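Local coordinates for protein phenolic acid decarboxylase (Sedimentibacter hydroxybenzoicus, PDB 7AE5) that catalyses the reversible, non-oxidative decarboxylation of 4-hydroxybenzoate and 3,4-dihydroxybenzoate, using prenylated FMN and manganese, and so detoxifies phenolic compounds without oxygen, at residues N307-L310 / W314-I317; K334-E339 / A369-S374. All blocks are in the same frame, centred on the assembly; numbering follows the deposited sequence.

Contact 1 of 2, residues N307-L310 / W314-I317; sequences NLYL and WTEI
The loop between strand 304-306 and helix 316-320 folds back on itself where Leu308 and Leu310 meet Glu316 and Ile317, with Thr315 against Tyr309 and Leu310. No direct hydrogen bond spans the two segments, so the closure rests on side-chain packing and on water. On the apolar side, Leu310 CB lies 3.8 Å from Ile317 CG2, and Leu308 CD1 approaches Ile317 CB at 4.3 Å. Leu308 also supplies a hydrocarbon wall to a charged group: its CB is 3.6 Å from Glu316 OE1 and its CD1 packs beside the carboxylate carbon. Glu316 reaches that wall because CG stands anti to the backbone N (chi1 -172°) and the chain runs extended beyond it.

Several partners meet the carboxylate. One water joins Glu316 OE2, at 2.7 Å, to Asn307 O, though that water's protons may be shared with other acceptors. A second water accepts from Tyr309 N at 2.8 Å and sits beside Glu316 OE1, where the modelled separation is too short to be reliable. Lys145 forms a salt bridge with Glu316 OE2, and the backbone N of His68 also donates to that oxygen.

Thr315 crosses Tyr309 at about a right angle, its CG2 4.1 Å from ring atom CE2 in an oblique approach. Its OG1 is buried against Leu310 CA, 3.4 Å away, and has no polar partner. Asp318 OD2 accepts the backbone N of Thr315 as the chain enters the helix, while Pro461 of a second subunit packs on Tyr309. This strand-to-helix connection belongs to the UbiD fold, on the flank of the predicted prenylated-FMN site.

Contact 2 of 2, residues K334-E339 / A369-S374; sequences KETMPE and AFRLLS
Met337 and Arg371 bring the end of helix 323-336 against helix 364-372 in the alpha/beta C-terminal domain, where the second helix lies in the beta-alpha-beta crossover between parallel strands 352-357 and 384-388. The tight half of the contact is apolar. Met337 SD rests 3.7 Å from Arg371 CB and 3.9 Å from Arg371 CG, and Met337 CE is 3.8 Å from the same CB. Met337, extended beyond CG, thus lays its thioether against the aliphatic base of Arg371. Tyr364 and Val368 of helix 364-372 also touch Met337.

The solvent-facing half is held weakly, although one contact in it is short. Arg371 starts with CG anti to its N (chi1 -167°), but bends at chi2 and chi3, which carries the guanidinium to partly exposed Thr336. There NE donates to Thr336 OG1 at 3.3 Å, a weak bond because its N-H...acceptor angle is just 121°. Glu335 is exposed and poorly ordered; in its modelled position OE2 is 4.8 Å from Arg371 NH2, beyond contact.

The stronger polar partner of Arg371 is across the interface: NH1 donates to Ser374 OG of a third subunit, and Phe370 meets Phe370 of that subunit with nearly parallel rings. An alanine here keeps CB against Met337 but would probably leave Thr336 OG1 without its weak donor and Ser374 of the third subunit without the NH1 bond. Thr336 CG2 approaches the guanidinium obliquely, 3.2 Å from Arg371 NH2.

Overall arrangement
Contact 1 is complete before the residues of contact 2 begin in sequence, and helix 316-320 of contact 1 is followed directly by helix 323-336 of contact 2. Their centres are 31 Å apart and their nearest atoms about 15 Å, so neither touches the other. Contact 1 is the one beside the chemistry: the side chain of Leu310 is about 5 Å from that of Glu278, the predicted proton donor, and the side chain of Ile317 about 6 Å from that of Thr166 in the predicted prenylated-FMN site. Contact 2, its centre 24 Å from the chain centre, lies away from the annotated sites and meets a third subunit; contact 1 also touches a neighbouring copy.

Contact 1 of 2, residues N307-L310 / W314-I317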
loop_
_atom_site.group_PDB
_atom_site.type_symbol
_atom_site.label_atom_id
_atom_site.label_comp_id
_atom_site.label_asym_id
_atom_site.label_seq_id
_atom_site.Cartn_x
_atom_site.Cartn_y
_atom_site.Cartn_z
ATOM N N ASN C 307 30.739 10.088 -37.223
ATOM C CA ASN C 307 29.491 9.379 -37.001
ATOM C C ASN C 307 29.471 8.806 -35.593
ATOM O O ASN C 307 30.501 8.711 -34.921
ATOM C CB ASN C 307 29.290 8.263 -38.032
ATOM C CG ASN C 307 27.842 8.111 -38.448
ATOM O OD1 ASN C 307 27.077 9.077 -38.445
ATOM N ND2 ASN C 307 27.457 6.896 -38.820
ATOM N N LEU C 308 28.277 8.415 -35.156
ATOM C CA LEU C 308 28.040 7.997 -33.783
ATOM C C LEU C 308 27.433 6.603 -33.755
ATOM O O LEU C 308 26.543 6.288 -34.550
ATOM C CB LEU C 308 27.113 8.998 -33.065
ATOM C CG LEU C 308 26.379 8.644 -31.763
ATOM C CD1 LEU C 308 26.125 9.913 -30.974
ATOM C CD2 LEU C 308 25.048 7.939 -32.018
ATOM N N TYR C 309 27.916 5.773 -32.838
ATOM C CA TYR C 309 27.265 4.510 -32.528
ATOM C C TYR C 309 26.387 4.671 -31.294
ATOM O O TYR C 309 26.789 5.299 -30.310
ATOM C CB TYR C 309 28.274 3.384 -32.283
ATOM C CG TYR C 309 27.600 2.111 -31.810
ATOM C CD1 TYR C 309 26.939 1.281 -32.707
ATOM C CD2 TYR C 309 27.592 1.760 -30.465
ATOM C CE1 TYR C 309 26.309 0.128 -32.282
ATOM C CE2 TYR C 309 26.962 0.610 -30.030
ATOM C CZ TYR C 309 26.321 -0.203 -30.945
ATOM O OH TYR C 309 25.689 -1.352 -30.524
ATOM N N LEU C 310 25.191 4.093 -31.350
ATOM C CA LEU C 310 24.317 4.010 -30.192
ATOM C C LEU C 310 23.764 2.596 -30.082
ATOM O O LEU C 310 23.543 1.914 -31.088
ATOM C CB LEU C 310 23.166 5.034 -30.256
ATOM C CG LEU C 310 21.890 4.708 -31.036
ATOM C CD1 LEU C 310 20.811 5.727 -30.707
ATOM C CD2 LEU C 310 22.159 4.684 -32.532
ATOM N N TRP C 314 25.487 2.490 -21.478
ATOM C CA TRP C 314 25.796 3.794 -22.064
ATOM C C TRP C 314 26.596 3.673 -23.358
ATOM O O TRP C 314 27.458 2.803 -23.494
ATOM C CB TRP C 314 26.575 4.660 -21.068
ATOM C CG TRP C 314 25.714 5.504 -20.174
ATOM C CD1 TRP C 314 24.546 5.135 -19.569
ATOM C CD2 TRP C 314 25.956 6.861 -19.784
ATOM N NE1 TRP C 314 24.046 6.180 -18.829
ATOM C CE2 TRP C 314 24.892 7.252 -18.945
ATOM C CE3 TRP C 314 26.965 7.788 -20.068
ATOM C CZ2 TRP C 314 24.813 8.526 -18.384
ATOM C CZ3 TRP C 314 26.884 9.052 -19.511
ATOM C CH2 TRP C 314 25.817 9.408 -18.677
ATOM N N THR C 315 26.293 4.551 -24.308
ATOM C CA THR C 315 27.107 4.711 -25.508
ATOM C C THR C 315 27.404 6.203 -25.633
ATOM O O THR C 315 27.214 6.984 -24.692
ATOM C CB THR C 315 26.423 4.134 -26.759
ATOM O OG1 THR C 315 25.210 4.842 -27.029
ATOM C CG2 THR C 315 26.111 2.654 -26.578
ATOM N N GLU C 316 27.877 6.623 -26.810
ATOM C CA GLU C 316 28.213 8.031 -27.007
ATOM C C GLU C 316 26.984 8.922 -26.859
ATOM O O GLU C 316 27.079 10.036 -26.331
ATOM C CB GLU C 316 28.856 8.233 -28.377
ATOM C CG GLU C 316 29.402 9.624 -28.583
ATOM C CD GLU C 316 29.907 9.853 -29.990
ATOM O OE1 GLU C 316 29.948 8.885 -30.780
ATOM O OE2 GLU C 316 30.267 11.005 -30.305
ATOM N N ILE C 317 25.820 8.439 -27.304
ATOM C CA ILE C 317 24.610 9.261 -27.301
ATOM C C ILE C 317 24.265 9.732 -25.894
ATOM O O ILE C 317 23.765 10.850 -25.712
ATOM C CB ILE C 317 23.438 8.486 -27.940
ATOM C CG1 ILE C 317 22.190 9.369 -28.025
ATOM C CG2 ILE C 317 23.134 7.215 -27.159
ATOM C CD1 ILE C 317 22.324 10.528 -28.991
HETATM O O HOH W 1 31.385 10.353 -32.657
HETATM O O HOH W 2 30.116 6.493 -31.204
#

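Contact 2 of 2, residues K334-E339 / A369-S374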
loop_
_atom_site.group_PDB
_atom_site.type_symbol
_atom_site.label_atom_id
_atom_site.label_comp_id
_atom_site.label_asym_id
_atom_site.label_seq_id
_atom_site.Cartn_x
_atom_site.Cartn_y
_atom_site.Cartn_z
ATOM N N LYS C 334 16.521 25.693 -8.896
ATOM C CA LYS C 334 17.245 26.666 -8.086
ATOM C C LYS C 334 16.495 27.989 -7.976
ATOM O O LYS C 334 16.679 28.717 -6.994
ATOM C CB LYS C 334 18.641 26.891 -8.669
ATOM C CG LYS C 334 19.572 27.703 -7.786
ATOM C CD LYS C 334 20.269 26.824 -6.763
ATOM C CE LYS C 334 21.477 27.528 -6.167
ATOM N NZ LYS C 334 22.099 26.723 -5.083
ATOM N N GLU C 335 15.647 28.311 -8.958
ATOM C CA GLU C 335 14.947 29.592 -8.940
ATOM C C GLU C 335 14.113 29.750 -7.674
ATOM O O GLU C 335 14.007 30.854 -7.124
ATOM C CB GLU C 335 14.069 29.734 -10.189
ATOM C CG GLU C 335 12.661 29.160 -10.047
ATOM C CD GLU C 335 11.933 29.002 -11.368
ATOM O OE1 GLU C 335 12.565 29.191 -12.430
ATOM O OE2 GLU C 335 10.724 28.682 -11.339
ATOM N N THR C 336 13.537 28.655 -7.178
ATOM C CA THR C 336 12.677 28.687 -6.006
ATOM C C THR C 336 13.243 27.913 -4.829
ATOM O O THR C 336 12.686 27.997 -3.728
ATOM C CB THR C 336 11.288 28.132 -6.352
ATOM O OG1 THR C 336 11.431 26.918 -7.102
ATOM C CG2 THR C 336 10.503 29.144 -7.171
ATOM N N MET C 337 14.327 27.169 -5.026
ATOM C CA MET C 337 14.917 26.336 -3.980
ATOM C C MET C 337 16.425 26.496 -4.031
ATOM O O MET C 337 17.145 25.636 -4.552
ATOM C CB MET C 337 14.506 24.875 -4.150
ATOM C CG MET C 337 13.025 24.665 -3.954
ATOM S SD MET C 337 12.444 23.126 -4.666
ATOM C CE MET C 337 11.013 22.824 -3.645
ATOM N N PRO C 338 16.946 27.600 -3.491
ATOM C CA PRO C 338 18.400 27.816 -3.507
ATOM C C PRO C 338 19.182 26.763 -2.736
ATOM O O PRO C 338 20.414 26.730 -2.849
ATOM C CB PRO C 338 18.550 29.206 -2.873
ATOM C CG PRO C 338 17.327 29.330 -2.000
ATOM C CD PRO C 338 16.240 28.703 -2.816
ATOM N N GLU C 339 18.510 25.899 -1.974
ATOM C CA GLU C 339 19.185 24.835 -1.243
ATOM C C GLU C 339 19.647 23.703 -2.147
ATOM O O GLU C 339 20.453 22.874 -1.713
ATOM C CB GLU C 339 18.255 24.289 -0.166
ATOM C CG GLU C 339 17.970 25.296 0.921
ATOM C CD GLU C 339 16.624 25.964 0.732
ATOM O OE1 GLU C 339 16.154 26.636 1.670
ATOM O OE2 GLU C 339 16.028 25.802 -0.356
ATOM N N ALA C 369 11.672 17.065 -4.759
ATOM C CA ALA C 369 11.233 16.125 -5.783
ATOM C C ALA C 369 9.909 16.558 -6.399
ATOM O O ALA C 369 9.727 16.472 -7.620
ATOM C CB ALA C 369 11.116 14.721 -5.192
ATOM N N PHE C 370 8.970 17.025 -5.568
ATOM C CA PHE C 370 7.708 17.545 -6.089
ATOM C C PHE C 370 7.947 18.660 -7.099
ATOM O O PHE C 370 7.242 18.753 -8.111
ATOM C CB PHE C 370 6.825 18.057 -4.949
ATOM C CG PHE C 370 6.295 16.978 -4.047
ATOM C CD1 PHE C 370 6.131 15.682 -4.508
ATOM C CD2 PHE C 370 5.941 17.267 -2.739
ATOM C CE1 PHE C 370 5.637 14.693 -3.678
ATOM C CE2 PHE C 370 5.447 16.284 -1.902
ATOM C CZ PHE C 370 5.293 14.994 -2.373
ATOM N N ARG C 371 8.938 19.516 -6.839
ATOM C CA ARG C 371 9.233 20.604 -7.765
ATOM C C ARG C 371 9.752 20.065 -9.092
ATOM O O ARG C 371 9.324 20.511 -10.163
ATOM C CB ARG C 371 10.237 21.573 -7.140
ATOM C CG ARG C 371 10.358 22.887 -7.896
ATOM C CD ARG C 371 8.986 23.482 -8.177
ATOM N NE ARG C 371 8.992 24.941 -8.153
ATOM C CZ ARG C 371 8.037 25.692 -7.617
ATOM N NH1 ARG C 371 6.997 25.155 -6.999
ATOM N NH2 ARG C 371 8.127 27.015 -7.706
ATOM N N LEU C 372 10.672 19.098 -9.040
ATOM C CA LEU C 372 11.169 18.489 -10.271
ATOM C C LEU C 372 10.039 17.832 -11.047
ATOM O O LEU C 372 9.916 18.011 -12.264
ATOM C CB LEU C 372 12.253 17.461 -9.958
ATOM C CG LEU C 372 12.749 16.785 -11.240
ATOM C CD1 LEU C 372 14.050 17.417 -11.724
ATOM C CD2 LEU C 372 12.897 15.283 -11.058
ATOM N N LEU C 373 9.200 17.063 -10.354
ATOM C CA LEU C 373 8.057 16.428 -10.994
ATOM C C LEU C 373 7.002 17.431 -11.437
ATOM O O LEU C 373 5.958 17.012 -11.949
ATOM C CB LEU C 373 7.437 15.395 -10.053
ATOM C CG LEU C 373 8.350 14.220 -9.694
ATOM C CD1 LEU C 373 7.763 13.399 -8.560
ATOM C CD2 LEU C 373 8.604 13.350 -10.912
ATOM N N SER C 374 7.235 18.732 -11.261
ATOM C CA SER C 374 6.326 19.746 -11.779
ATOM C C SER C 374 6.988 20.679 -12.791
ATOM O O SER C 374 6.417 21.727 -13.115
ATOM C CB SER C 374 5.700 20.550 -10.634
ATOM O OG SER C 374 6.642 20.871 -9.627
#